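Local coordinates for lipoprotein, putative (Bacillus anthracis, PDB 4O4A) that is a putative lipoprotein of unknown function that may bind lipid, at residues Leu54-Glu59 / Asn77-Thr82; Asn84-Thr89 / Arg96-Ser101; Thr113-Glu118 / Arg160-Tyr165; Asn138-Pro143 / Glu147-Lys152. All blocks are in the same frame, centred on the assembly; numbering follows the deposited sequence.

Contact 1: Leu54-Glu59 / Asn77-Thr82; sequences LPKEEE and NMKFGT
Lys79, in the loop between strands 70-72 and 86-90, reaches across to Glu59 at the tip of a β-hairpin whose arms are strands 56-57 and 60-64. Glu58 and Glu59 occupy the two central positions of a type II′ turn, and Glu58 has the positive phi (64°) that this turn requires. The closer-packed part of this small contact is the end of the Lys79 chain. Its CG lies anti to the carbonyl carbon (chi1 -83°), and the rest runs out straight, bringing the ammonium group beside the turn, where NZ has a weak hydrogen bond to Ser61 OG. The other side is loose and lies at the protein surface. The extended chain of Lys56 approaches Lys79 at its end, NZ stopping 4.4 Å from Lys79 NZ, a like-charge approach that would probably be mildly unfavourable. Where Lys79 meets the turn itself, its NZ is 3.3 Å from Glu59 O, but the angle is too poor for a hydrogen bond.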
loop_
_atom_site.group_PDB
_atom_site.type_symbol
_atom_site.label_atom_id
_atom_site.label_comp_id
_atom_site.label_asym_id
_atom_site.label_seq_id
_atom_site.Cartn_x
_atom_site.Cartn_y
_atom_site.Cartn_z
ATOM N N LEU B 54 -0.708 40.444 -0.376
ATOM C CA LEU B 54 0.389 40.090 0.523
ATOM C C LEU B 54 0.796 41.299 1.339
ATOM O O LEU B 54 1.109 42.358 0.779
ATOM C CB LEU B 54 1.587 39.537 -0.247
ATOM C CG LEU B 54 1.354 38.207 -0.983
ATOM C CD1 LEU B 54 2.631 37.763 -1.682
ATOM C CD2 LEU B 54 0.873 37.112 -0.043
ATOM N N PRO B 55 0.769 41.162 2.677
ATOM C CA PRO B 55 1.206 42.271 3.519
ATOM C C PRO B 55 2.677 42.556 3.265
ATOM O O PRO B 55 3.388 41.697 2.739
ATOM C CB PRO B 55 1.037 41.734 4.941
ATOM C CG PRO B 55 0.149 40.554 4.831
ATOM C CD PRO B 55 0.353 39.992 3.468
ATOM N N LYS B 56 3.121 43.749 3.609
ATOM C CA LYS B 56 4.521 44.108 3.438
ATOM C C LYS B 56 5.187 44.475 4.732
ATOM O O LYS B 56 4.629 45.214 5.520
ATOM C CB LYS B 56 4.709 45.253 2.448
ATOM C CG LYS B 56 4.601 44.738 1.041
ATOM C CD LYS B 56 5.004 45.768 0.015
ATOM C CE LYS B 56 4.998 45.143 -1.376
ATOM N NZ LYS B 56 5.540 46.045 -2.430
ATOM N N GLU B 57 6.378 43.940 4.936
ATOM C CA GLU B 57 7.187 44.247 6.104
ATOM C C GLU B 57 8.499 44.718 5.576
ATOM O O GLU B 57 9.277 43.933 5.044
ATOM C CB GLU B 57 7.402 43.035 6.966
ATOM C CG GLU B 57 6.145 42.539 7.632
ATOM C CD GLU B 57 6.423 41.362 8.535
ATOM O OE1 GLU B 57 7.624 41.016 8.718
ATOM O OE2 GLU B 57 5.445 40.784 9.053
ATOM N N GLU B 58 8.739 46.008 5.705
ATOM C CA GLU B 58 9.924 46.604 5.155
ATOM C C GLU B 58 9.851 46.457 3.622
ATOM O O GLU B 58 8.931 46.952 2.985
ATOM C CB GLU B 58 11.207 46.002 5.781
ATOM C CG GLU B 58 11.328 46.298 7.286
ATOM C CD GLU B 58 12.640 45.876 7.965
ATOM O OE1 GLU B 58 13.367 46.796 8.402
ATOM O OE2 GLU B 58 12.960 44.662 8.076
ATOM N N GLU B 59 10.792 45.747 3.045
ATOM C CA GLU B 59 10.846 45.577 1.604
ATOM C C GLU B 59 10.346 44.193 1.170
ATOM O O GLU B 59 10.272 43.903 -0.018
ATOM C CB GLU B 59 12.292 45.771 1.163
ATOM C CG GLU B 59 13.266 44.850 1.899
ATOM C CD GLU B 59 14.713 45.274 1.728
ATOM O OE1 GLU B 59 14.971 46.132 0.853
ATOM O OE2 GLU B 59 15.588 44.761 2.470
ATOM N N ASN B 77 1.372 38.721 -8.946
ATOM C CA ASN B 77 2.311 37.643 -9.212
ATOM C C ASN B 77 3.410 37.608 -8.177
ATOM O O ASN B 77 3.516 38.509 -7.332
ATOM C CB ASN B 77 2.898 37.806 -10.625
ATOM C CG ASN B 77 3.478 36.520 -11.184
ATOM O OD1 ASN B 77 3.734 35.560 -10.458
ATOM N ND2 ASN B 77 3.632 36.473 -12.497
HETATM N N MSE B 78 4.219 36.560 -8.245
HETATM C CA MSE B 78 5.349 36.423 -7.377
HETATM C C MSE B 78 6.420 37.363 -7.860
HETATM O O MSE B 78 6.409 37.848 -8.999
HETATM C CB MSE B 78 5.836 34.976 -7.341
HETATM C CG MSE B 78 6.562 34.573 -8.621
HETATM SE SE MSE B 78 6.247 32.681 -9.007
HETATM C CE MSE B 78 5.260 32.779 -10.701
ATOM N N LYS B 79 7.365 37.612 -6.978
ATOM C CA LYS B 79 8.454 38.504 -7.274
ATOM C C LYS B 79 9.560 37.748 -7.980
ATOM O O LYS B 79 9.679 36.514 -7.884
ATOM C CB LYS B 79 8.969 39.181 -6.007
ATOM C CG LYS B 79 8.165 40.407 -5.570
ATOM C CD LYS B 79 8.824 41.137 -4.403
ATOM C CE LYS B 79 7.907 42.199 -3.833
ATOM N NZ LYS B 79 8.422 42.715 -2.531
ATOM N N PHE B 80 10.356 38.509 -8.713
ATOM C CA PHE B 80 11.453 37.972 -9.485
ATOM C C PHE B 80 12.757 38.695 -9.221
ATOM O O PHE B 80 12.769 39.871 -8.908
ATOM C CB PHE B 80 11.101 38.074 -10.959
ATOM C CG PHE B 80 9.871 37.310 -11.323
ATOM C CD1 PHE B 80 9.888 35.921 -11.400
ATOM C CD2 PHE B 80 8.685 37.980 -11.573
ATOM C CE1 PHE B 80 8.738 35.218 -11.728
ATOM C CE2 PHE B 80 7.534 37.289 -11.900
ATOM C CZ PHE B 80 7.561 35.904 -11.978
ATOM N N GLY B 81 13.858 37.965 -9.339
ATOM C CA GLY B 81 15.190 38.559 -9.223
ATOM C C GLY B 81 16.125 37.693 -8.441
ATOM O O GLY B 81 15.926 36.482 -8.345
ATOM N N THR B 82 17.144 38.300 -7.862
ATOM C CA THR B 82 18.080 37.548 -7.059
ATOM C C THR B 82 17.325 37.018 -5.832
ATOM O O THR B 82 16.723 37.792 -5.105
ATOM C CB THR B 82 19.260 38.422 -6.619
ATOM O OG1 THR B 82 19.979 38.877 -7.768
ATOM C CG2 THR B 82 20.207 37.641 -5.699
#

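Contact 2: Asn84-Thr89 / Arg96-Ser101; sequences NDLYYT and RTKIDS
Tyr88 lies with one face of its ring under the aliphatic chain of Arg96, whose CD sits over that face while the guanidinium plane is turned 42° from the ring. The arginine chain is extended from CG to NE, which carries CZ to 6.0 Å from the ring centroid, at most a weak cation-pi attraction; its firmer partner is Glu57, in a salt bridge. At the same ring, CD2 of Tyr88 meets Lys98 CA at 3.5 Å. Lys98 then runs out straight, CG anti to its own N (chi1 -170°), and its NZ comes to lie 3.7 Å from Leu86 CD2. Strands 86-90 and 96-98 form an antiparallel β-hairpin at one edge of the five-stranded mixed sheet, in which Tyr88 and Lys98 are a non-hydrogen-bonded pair and Thr89 and Thr97 a hydrogen-bonded one. Thr89 N donates to Thr97 O (2.8 Å), and Thr97 N returns a bond to Thr89 O (2.9 Å). The Thr89 and Ile99 side chains cross at about a right angle and touch through their CG2 methyls. Ile99 CG1 packs 3.7 Å from Tyr87 CB, and Ile104 adjoins both residues. Further along the hairpin, Ile99 N donates to Tyr87 O, while a water accepts from Tyr87 N and donates to Ile99 O.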
loop_
_atom_site.group_PDB
_atom_site.type_symbol
_atom_site.label_atom_id
_atom_site.label_comp_id
_atom_site.label_asym_id
_atom_site.label_seq_id
_atom_site.Cartn_x
_atom_site.Cartn_y
_atom_site.Cartn_z
ATOM N N ASN B 84 16.456 36.174 -2.329
ATOM C CA ASN B 84 16.893 36.528 -0.980
ATOM C C ASN B 84 15.734 36.278 -0.014
ATOM O O ASN B 84 15.582 36.977 0.964
ATOM C CB ASN B 84 17.322 37.987 -0.917
ATOM C CG ASN B 84 16.160 38.917 -1.117
ATOM O OD1 ASN B 84 15.193 38.559 -1.803
ATOM N ND2 ASN B 84 16.224 40.100 -0.518
ATOM N N ASP B 85 14.966 35.230 -0.257
ATOM C CA ASP B 85 13.806 34.930 0.567
ATOM C C ASP B 85 14.188 34.420 1.955
ATOM O O ASP B 85 15.259 33.867 2.142
ATOM C CB ASP B 85 12.932 33.884 -0.120
ATOM C CG ASP B 85 12.466 34.319 -1.508
ATOM O OD1 ASP B 85 12.300 35.544 -1.754
ATOM O OD2 ASP B 85 12.240 33.414 -2.344
ATOM N N LEU B 86 13.305 34.641 2.923
ATOM C CA LEU B 86 13.488 34.182 4.296
ATOM C C LEU B 86 12.330 33.262 4.658
ATOM O O LEU B 86 11.201 33.455 4.200
ATOM C CB LEU B 86 13.531 35.361 5.250
ATOM C CG LEU B 86 14.695 36.332 5.023
ATOM C CD1 LEU B 86 14.560 37.550 5.915
ATOM C CD2 LEU B 86 16.035 35.635 5.259
ATOM N N TYR B 87 12.612 32.242 5.452
ATOM C CA TYR B 87 11.602 31.269 5.832
ATOM C C TYR B 87 11.525 31.152 7.348
ATOM O O TYR B 87 12.538 31.183 8.044
ATOM C CB TYR B 87 11.926 29.912 5.203
ATOM C CG TYR B 87 12.213 29.974 3.712
ATOM C CD1 TYR B 87 11.206 29.809 2.775
ATOM C CD2 TYR B 87 13.496 30.180 3.247
ATOM C CE1 TYR B 87 11.454 29.864 1.407
ATOM C CE2 TYR B 87 13.765 30.230 1.885
ATOM C CZ TYR B 87 12.737 30.073 0.968
ATOM O OH TYR B 87 12.989 30.144 -0.395
ATOM N N TYR B 88 10.311 31.058 7.865
ATOM C CA TYR B 88 10.121 30.922 9.287
ATOM C C TYR B 88 8.976 30.006 9.576
ATOM O O TYR B 88 8.082 29.844 8.743
ATOM C CB TYR B 88 9.741 32.252 9.903
ATOM C CG TYR B 88 10.714 33.382 9.724
ATOM C CD1 TYR B 88 10.655 34.191 8.618
ATOM C CD2 TYR B 88 11.637 33.697 10.708
ATOM C CE1 TYR B 88 11.511 35.259 8.482
ATOM C CE2 TYR B 88 12.494 34.764 10.571
ATOM C CZ TYR B 88 12.424 35.534 9.460
ATOM O OH TYR B 88 13.286 36.587 9.323
ATOM N N THR B 89 9.003 29.404 10.759
ATOM C CA THR B 89 7.860 28.645 11.238
ATOM C C THR B 89 7.214 29.561 12.276
ATOM O O THR B 89 7.895 30.408 12.858
ATOM C CB THR B 89 8.233 27.337 11.935
ATOM O OG1 THR B 89 9.232 27.603 12.930
ATOM C CG2 THR B 89 8.759 26.340 10.962
ATOM N N ARG B 96 7.920 33.948 15.501
ATOM C CA ARG B 96 8.645 33.341 14.400
ATOM C C ARG B 96 9.950 32.676 14.788
ATOM O O ARG B 96 10.657 33.110 15.688
ATOM C CB ARG B 96 8.935 34.413 13.348
ATOM C CG ARG B 96 7.685 35.061 12.776
ATOM C CD ARG B 96 8.012 36.225 11.861
ATOM N NE ARG B 96 6.782 36.830 11.334
ATOM C CZ ARG B 96 6.744 37.895 10.533
ATOM N NH1 ARG B 96 7.868 38.496 10.150
ATOM N NH2 ARG B 96 5.574 38.362 10.124
ATOM N N THR B 97 10.272 31.617 14.071
ATOM C CA THR B 97 11.504 30.895 14.279
ATOM C C THR B 97 12.067 30.656 12.900
ATOM O O THR B 97 11.433 30.021 12.054
ATOM C CB THR B 97 11.255 29.573 14.998
ATOM O OG1 THR B 97 10.638 29.841 16.267
ATOM C CG2 THR B 97 12.548 28.840 15.201
ATOM N N LYS B 98 13.250 31.193 12.662
ATOM C CA LYS B 98 13.894 31.064 11.365
ATOM C C LYS B 98 14.273 29.624 11.084
ATOM O O LYS B 98 14.656 28.893 11.985
ATOM C CB LYS B 98 15.136 31.954 11.301
ATOM C CG LYS B 98 15.722 32.053 9.915
ATOM C CD LYS B 98 16.798 33.118 9.826
ATOM C CE LYS B 98 17.262 33.272 8.381
ATOM N NZ LYS B 98 18.066 34.505 8.151
ATOM N N ILE B 99 14.119 29.204 9.835
ATOM C CA ILE B 99 14.493 27.855 9.464
ATOM C C ILE B 99 15.506 27.973 8.343
ATOM O O ILE B 99 15.499 28.933 7.566
ATOM C CB ILE B 99 13.304 26.970 9.081
ATOM C CG1 ILE B 99 12.489 27.621 7.991
ATOM C CG2 ILE B 99 12.420 26.701 10.291
ATOM C CD1 ILE B 99 11.497 26.679 7.347
ATOM N N ASP B 100 16.408 27.015 8.282
ATOM C CA ASP B 100 17.428 27.045 7.262
ATOM C C ASP B 100 16.859 26.786 5.863
ATOM O O ASP B 100 15.926 26.021 5.714
ATOM C CB ASP B 100 18.490 25.982 7.551
ATOM C CG ASP B 100 19.254 26.241 8.833
ATOM O OD1 ASP B 100 19.555 27.419 9.119
ATOM O OD2 ASP B 100 19.581 25.260 9.543
ATOM N N SER B 101 17.456 27.389 4.838
ATOM C CA SER B 101 17.033 27.126 3.457
ATOM C C SER B 101 17.124 25.637 3.092
ATOM O O SER B 101 16.438 25.177 2.216
ATOM C CB SER B 101 17.861 27.941 2.486
ATOM O OG SER B 101 17.566 29.326 2.616
HETATM O O HOH W 1 15.237 31.568 6.487
#

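Contact 3: Thr113-Glu118 / Arg160-Tyr165; sequences TENSWE and RIQERY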
loop_
_atom_site.group_PDB
_atom_site.type_symbol
_atom_site.label_atom_id
_atom_site.label_comp_id
_atom_site.label_asym_id
_atom_site.label_seq_id
_atom_site.Cartn_x
_atom_site.Cartn_y
_atom_site.Cartn_z
ATOM N N THR B 113 -4.706 28.266 -16.075
ATOM C CA THR B 113 -5.771 29.061 -16.639
ATOM C C THR B 113 -7.140 28.409 -16.467
ATOM O O THR B 113 -7.365 27.333 -16.997
ATOM C CB THR B 113 -5.528 29.263 -18.157
ATOM O OG1 THR B 113 -4.303 29.967 -18.348
ATOM C CG2 THR B 113 -6.646 30.048 -18.823
ATOM N N GLU B 114 -8.020 29.045 -15.689
ATOM C CA GLU B 114 -9.423 28.605 -15.527
ATOM C C GLU B 114 -10.235 29.651 -16.241
ATOM O O GLU B 114 -10.158 30.825 -15.866
ATOM C CB GLU B 114 -9.913 28.526 -14.074
ATOM C CG GLU B 114 -9.808 27.134 -13.395
ATOM C CD GLU B 114 -8.452 26.451 -13.484
ATOM O OE1 GLU B 114 -7.548 26.969 -14.160
ATOM O OE2 GLU B 114 -8.300 25.362 -12.887
ATOM N N ASN B 115 -11.026 29.224 -17.233
ATOM C CA ASN B 115 -11.803 30.139 -18.075
ATOM C C ASN B 115 -10.793 30.897 -18.925
ATOM O O ASN B 115 -10.165 30.311 -19.806
ATOM C CB ASN B 115 -12.690 31.075 -17.245
ATOM C CG ASN B 115 -13.808 30.337 -16.548
ATOM O OD1 ASN B 115 -14.397 29.405 -17.105
ATOM N ND2 ASN B 115 -14.122 30.761 -15.330
ATOM N N SER B 116 -10.634 32.186 -18.670
ATOM C CA SER B 116 -9.632 32.962 -19.362
ATOM C C SER B 116 -8.776 33.664 -18.309
ATOM O O SER B 116 -7.975 34.532 -18.635
ATOM C CB SER B 116 -10.297 33.964 -20.300
ATOM O OG SER B 116 -9.340 34.639 -21.091
ATOM N N TRP B 117 -8.926 33.249 -17.048
ATOM C CA TRP B 117 -8.206 33.864 -15.935
ATOM C C TRP B 117 -6.960 33.055 -15.574
ATOM O O TRP B 117 -7.033 31.839 -15.395
ATOM C CB TRP B 117 -9.130 33.968 -14.721
ATOM C CG TRP B 117 -8.598 34.834 -13.637
ATOM C CD1 TRP B 117 -7.728 34.474 -12.639
ATOM C CD2 TRP B 117 -8.913 36.215 -13.419
ATOM N NE1 TRP B 117 -7.484 35.549 -11.821
ATOM C CE2 TRP B 117 -8.197 36.629 -12.276
ATOM C CE3 TRP B 117 -9.731 37.141 -14.075
ATOM C CZ2 TRP B 117 -8.275 37.929 -11.776
ATOM C CZ3 TRP B 117 -9.805 38.435 -13.576
ATOM C CH2 TRP B 117 -9.080 38.815 -12.437
ATOM N N GLU B 118 -5.823 33.737 -15.453
ATOM C CA GLU B 118 -4.556 33.078 -15.138
ATOM C C GLU B 118 -4.165 33.221 -13.683
ATOM O O GLU B 118 -4.203 34.308 -13.132
ATOM C CB GLU B 118 -3.443 33.642 -15.997
ATOM C CG GLU B 118 -3.708 33.498 -17.479
ATOM C CD GLU B 118 -2.573 34.017 -18.328
ATOM O OE1 GLU B 118 -2.861 34.541 -19.426
ATOM O OE2 GLU B 118 -1.407 33.925 -17.893
ATOM N N ARG B 160 -11.257 24.518 -4.446
ATOM C CA ARG B 160 -11.656 25.362 -3.313
ATOM C C ARG B 160 -11.663 26.815 -3.728
ATOM O O ARG B 160 -12.528 27.574 -3.302
ATOM C CB ARG B 160 -10.807 25.176 -2.025
ATOM C CG ARG B 160 -11.147 23.913 -1.244
ATOM C CD ARG B 160 -10.586 23.898 0.196
ATOM N NE ARG B 160 -9.190 24.365 0.344
ATOM C CZ ARG B 160 -8.102 23.621 0.105
ATOM N NH1 ARG B 160 -6.890 24.140 0.296
ATOM N NH2 ARG B 160 -8.212 22.364 -0.337
ATOM N N ILE B 161 -10.702 27.197 -4.564
ATOM C CA ILE B 161 -10.614 28.567 -5.062
ATOM C C ILE B 161 -11.810 28.920 -5.936
ATOM O O ILE B 161 -12.506 29.898 -5.683
ATOM C CB ILE B 161 -9.312 28.799 -5.855
ATOM C CG1 ILE B 161 -8.120 28.849 -4.893
ATOM C CG2 ILE B 161 -9.380 30.111 -6.625
ATOM C CD1 ILE B 161 -6.775 28.967 -5.573
ATOM N N GLN B 162 -12.047 28.121 -6.965
ATOM C CA GLN B 162 -13.166 28.360 -7.862
ATOM C C GLN B 162 -14.499 28.427 -7.111
ATOM O O GLN B 162 -15.315 29.314 -7.351
ATOM C CB GLN B 162 -13.151 27.317 -8.983
ATOM C CG GLN B 162 -12.096 27.624 -10.051
ATOM C CD GLN B 162 -12.641 28.379 -11.262
ATOM O OE1 GLN B 162 -13.791 28.191 -11.667
ATOM N NE2 GLN B 162 -11.795 29.187 -11.884
ATOM N N GLU B 163 -14.678 27.531 -6.158
ATOM C CA GLU B 163 -15.894 27.444 -5.377
ATOM C C GLU B 163 -16.066 28.627 -4.399
ATOM O O GLU B 163 -17.048 29.342 -4.478
ATOM C CB GLU B 163 -15.889 26.034 -4.748
ATOM C CG GLU B 163 -16.974 25.565 -3.777
ATOM C CD GLU B 163 -16.869 24.060 -3.475
ATOM O OE1 GLU B 163 -15.991 23.380 -4.049
ATOM O OE2 GLU B 163 -17.672 23.542 -2.665
ATOM N N ARG B 164 -15.084 28.886 -3.546
ATOM C CA ARG B 164 -15.168 29.976 -2.565
ATOM C C ARG B 164 -15.048 31.372 -3.166
ATOM O O ARG B 164 -15.852 32.252 -2.864
ATOM C CB ARG B 164 -14.080 29.801 -1.483
ATOM C CG ARG B 164 -14.281 30.662 -0.230
ATOM C CD ARG B 164 -14.020 32.148 -0.419
ATOM N NE ARG B 164 -14.335 32.922 0.778
ATOM C CZ ARG B 164 -13.543 33.063 1.841
ATOM N NH1 ARG B 164 -12.363 32.447 1.909
ATOM N NH2 ARG B 164 -13.948 33.809 2.864
ATOM N N TYR B 165 -14.066 31.587 -4.029
ATOM C CA TYR B 165 -13.823 32.935 -4.532
ATOM C C TYR B 165 -14.589 33.279 -5.800
ATOM O O TYR B 165 -14.648 34.453 -6.159
ATOM C CB TYR B 165 -12.304 33.212 -4.656
ATOM C CG TYR B 165 -11.575 33.210 -3.324
ATOM C CD1 TYR B 165 -10.832 32.102 -2.907
ATOM C CD2 TYR B 165 -11.633 34.311 -2.481
ATOM C CE1 TYR B 165 -10.162 32.103 -1.693
ATOM C CE2 TYR B 165 -10.969 34.319 -1.269
ATOM C CZ TYR B 165 -10.237 33.216 -0.881
ATOM O OH TYR B 165 -9.593 33.242 0.329
#
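Gln162 lays the end of its side chain against the methylene groups of Glu114, and this crossing makes most of the contact. Gln162 CD lies 3.8 Å from Glu114 CG, with the amide and carboxylate planes 41° apart. No hydrogen bond joins the two residues; the amide NE2 is modelled so close to the glutamate carbons that its exact placement is doubtful. Both chains are bent at chi2, and the two cross obliquely. Asn115 adds a looser approach, its ND2 4.4 Å from Gln162 NE2. One shell further out, the Glu114 carboxylate has a long, weak ion pair with Arg112. The backbone behind it is held by a β-turn of residues 114-117, the two-residue loop of a β-hairpin: Glu114 N donates to Trp117 O, and Trp117 N donates to Glu114 O, both at 3.0 Å. Asn115, with its positive phi, takes the second position of this turn, roughly of type II′. Opposite it, Gln162 rides on a regular helix in which Tyr165 N bonds to Ile161 O. The contact thus sets the hairpin end of strands 104-114 and 117-126 against the last turns of helix 149-166, whose Ile161 and Tyr165 pack on Val48 while Arg160 forms a salt bridge to Asp68.

Contact 4: Asn138-Pro143 / Glu147-Lys152; sequences NGREVP and EHPAEK. With SO4 (sulfate ion), chain F.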
loop_
_atom_site.group_PDB
_atom_site.type_symbol
_atom_site.label_atom_id
_atom_site.label_comp_id
_atom_site.label_asym_id
_atom_site.label_seq_id
_atom_site.Cartn_x
_atom_site.Cartn_y
_atom_site.Cartn_z
ATOM N N ASN B 138 15.962 18.137 -4.143
ATOM C CA ASN B 138 14.972 17.177 -4.643
ATOM C C ASN B 138 13.665 17.004 -3.903
ATOM O O ASN B 138 12.749 16.376 -4.420
ATOM C CB ASN B 138 15.631 15.819 -4.676
ATOM C CG ASN B 138 16.873 15.815 -5.512
ATOM O OD1 ASN B 138 16.893 16.349 -6.626
ATOM N ND2 ASN B 138 17.908 15.167 -5.016
ATOM N N GLY B 139 13.563 17.545 -2.701
ATOM C CA GLY B 139 12.350 17.351 -1.923
ATOM C C GLY B 139 12.309 15.910 -1.432
ATOM O O GLY B 139 13.220 15.133 -1.686
ATOM N N ARG B 140 11.251 15.543 -0.733
ATOM C CA ARG B 140 11.148 14.206 -0.171
ATOM C C ARG B 140 10.954 13.149 -1.231
ATOM O O ARG B 140 10.404 13.412 -2.293
ATOM C CB ARG B 140 10.001 14.133 0.847
ATOM C CG ARG B 140 8.606 14.076 0.251
ATOM C CD ARG B 140 7.540 14.232 1.328
ATOM N NE ARG B 140 6.181 14.174 0.785
ATOM C CZ ARG B 140 5.599 15.157 0.110
ATOM N NH1 ARG B 140 4.364 15.003 -0.338
ATOM N NH2 ARG B 140 6.253 16.291 -0.139
ATOM N N GLU B 141 11.414 11.944 -0.912
ATOM C CA GLU B 141 11.303 10.784 -1.798
ATOM C C GLU B 141 9.847 10.328 -1.787
ATOM O O GLU B 141 9.244 10.220 -0.729
ATOM C CB GLU B 141 12.280 9.698 -1.316
ATOM C CG GLU B 141 12.442 8.404 -2.158
ATOM C CD GLU B 141 11.515 7.262 -1.749
ATOM O OE1 GLU B 141 11.669 6.140 -2.296
ATOM O OE2 GLU B 141 10.642 7.454 -0.873
ATOM N N VAL B 142 9.276 10.145 -2.971
ATOM C CA VAL B 142 7.897 9.703 -3.126
ATOM C C VAL B 142 7.907 8.520 -4.081
ATOM O O VAL B 142 8.863 8.370 -4.837
ATOM C CB VAL B 142 6.980 10.805 -3.712
ATOM C CG1 VAL B 142 6.957 12.025 -2.801
ATOM C CG2 VAL B 142 7.418 11.197 -5.117
ATOM N N PRO B 143 6.846 7.684 -4.060
ATOM C CA PRO B 143 6.757 6.494 -4.930
ATOM C C PRO B 143 6.962 6.795 -6.415
ATOM O O PRO B 143 6.671 7.895 -6.886
ATOM C CB PRO B 143 5.368 5.963 -4.654
ATOM C CG PRO B 143 5.047 6.444 -3.269
ATOM C CD PRO B 143 5.701 7.778 -3.134
ATOM N N GLU B 147 1.527 9.690 -8.948
ATOM C CA GLU B 147 1.625 11.111 -9.203
ATOM C C GLU B 147 2.173 11.707 -7.899
ATOM O O GLU B 147 2.029 11.128 -6.807
ATOM C CB GLU B 147 0.259 11.707 -9.544
ATOM C CG GLU B 147 -0.679 11.795 -8.353
ATOM C CD GLU B 147 -2.048 12.353 -8.703
ATOM O OE1 GLU B 147 -2.267 12.802 -9.865
ATOM O OE2 GLU B 147 -2.901 12.351 -7.790
ATOM N N HIS B 148 2.793 12.865 -8.000
ATOM C CA HIS B 148 3.330 13.497 -6.810
ATOM C C HIS B 148 2.150 14.029 -5.983
ATOM O O HIS B 148 1.217 14.612 -6.544
ATOM C CB HIS B 148 4.277 14.617 -7.190
ATOM C CG HIS B 148 5.097 15.117 -6.049
ATOM N ND1 HIS B 148 4.607 15.987 -5.102
ATOM C CD2 HIS B 148 6.388 14.881 -5.713
ATOM C CE1 HIS B 148 5.553 16.260 -4.226
ATOM N NE2 HIS B 148 6.648 15.610 -4.578
ATOM N N PRO B 149 2.186 13.842 -4.646
ATOM C CA PRO B 149 1.103 14.292 -3.757
ATOM C C PRO B 149 0.672 15.742 -3.932
ATOM O O PRO B 149 -0.465 16.089 -3.622
ATOM C CB PRO B 149 1.694 14.085 -2.375
ATOM C CG PRO B 149 2.613 12.929 -2.546
ATOM C CD PRO B 149 3.226 13.113 -3.900
ATOM N N ALA B 150 1.570 16.575 -4.431
ATOM C CA ALA B 150 1.289 17.994 -4.666
ATOM C C ALA B 150 0.295 18.210 -5.792
ATOM O O ALA B 150 -0.371 19.253 -5.835
ATOM C CB ALA B 150 2.578 18.742 -4.970
ATOM N N GLU B 151 0.216 17.244 -6.707
ATOM C CA GLU B 151 -0.730 17.314 -7.812
ATOM C C GLU B 151 -2.129 17.287 -7.270
ATOM O O GLU B 151 -2.977 18.064 -7.712
ATOM C CB GLU B 151 -0.555 16.150 -8.796
ATOM C CG GLU B 151 0.734 16.211 -9.594
ATOM C CD GLU B 151 0.792 17.397 -10.548
ATOM O OE1 GLU B 151 -0.267 17.987 -10.875
ATOM O OE2 GLU B 151 1.907 17.740 -10.989
ATOM N N LYS B 152 -2.372 16.417 -6.293
ATOM C CA LYS B 152 -3.688 16.332 -5.717
ATOM C C LYS B 152 -3.972 17.564 -4.875
ATOM O O LYS B 152 -5.061 18.125 -4.942
ATOM C CB LYS B 152 -3.860 15.086 -4.851
ATOM C CG LYS B 152 -5.307 14.924 -4.400
ATOM C CD LYS B 152 -5.518 13.741 -3.473
ATOM C CE LYS B 152 -6.995 13.430 -3.317
ATOM N NZ LYS B 152 -7.806 14.602 -2.923
HETATM S S SO4 F . 3.395 11.619 1.618
HETATM O O1 SO4 F . 4.319 11.195 0.523
HETATM O O2 SO4 F . 4.189 11.940 2.826
HETATM O O3 SO4 F . 2.626 12.820 1.207
HETATM O O4 SO4 F . 2.430 10.528 1.935
HETATM O O HOH W 2 9.168 15.696 -2.568
#
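Arg140 meets Pro149 from the opposite direction, its chain extended from CG to NE, with Pro149 CB at the guanidinium edge, 3.5 Å from NH1. Gly139, the residue before it, has a positive phi and takes the chain out of helix 133-138. The same NH1 donates to O3 of a sulfate (3.2 Å), an ion probably brought in by the crystallisation liquor, and forms a salt bridge to Asp41; NH2 pairs with Glu125. The guanidinium and His148 ring planes are 74° apart. Arg140 O accepts from a water that also lies 3.2 Å from His148 NE2, in the plane of the ring. Glu141 points away from the other segment; it makes backbone hydrogen bonds to a third subunit and packs on its Arg128. Val142 then points back: its CG2 is 3.9 Å from His148 CD2, and its CG1 is 4.0 Å from Pro149 CD. His148 is the N-cap of the following helix, and its ND1 accepts from Ala150 N at 165°, almost in the ring plane; chi1 of -167° turns the ring into position for this. The segments form most of the link from helix 133-138 to helix 149-166, beside strand 40-45, with Gln95 of a second subunit packed on Pro149.

Contacts 1 and 2 both reach the five-stranded sheet, at its outermost strands 56-57 and 96-98; their centres are 15 Å apart and a salt bridge, Glu57 to Arg96, joins them. Contact 3 is at the hairpin end of the four-stranded sheet and contact 4 beside its strand 40-45. These two share helix 149-166, with centres 24 Å apart: contact 4 involves its start, contact 3 its last turns, and contact 4 is nested inside the loop that contact 3 closes. Contacts 1, 2 and 3 follow in series along the chain. Contacts 2 and 3, and likewise 1 and 4, lie on opposite sides of the chain's centre; contacts 1 and 2 lie at the edges of one sheet, while contacts 3 and 4 set helix 149-166 against the other.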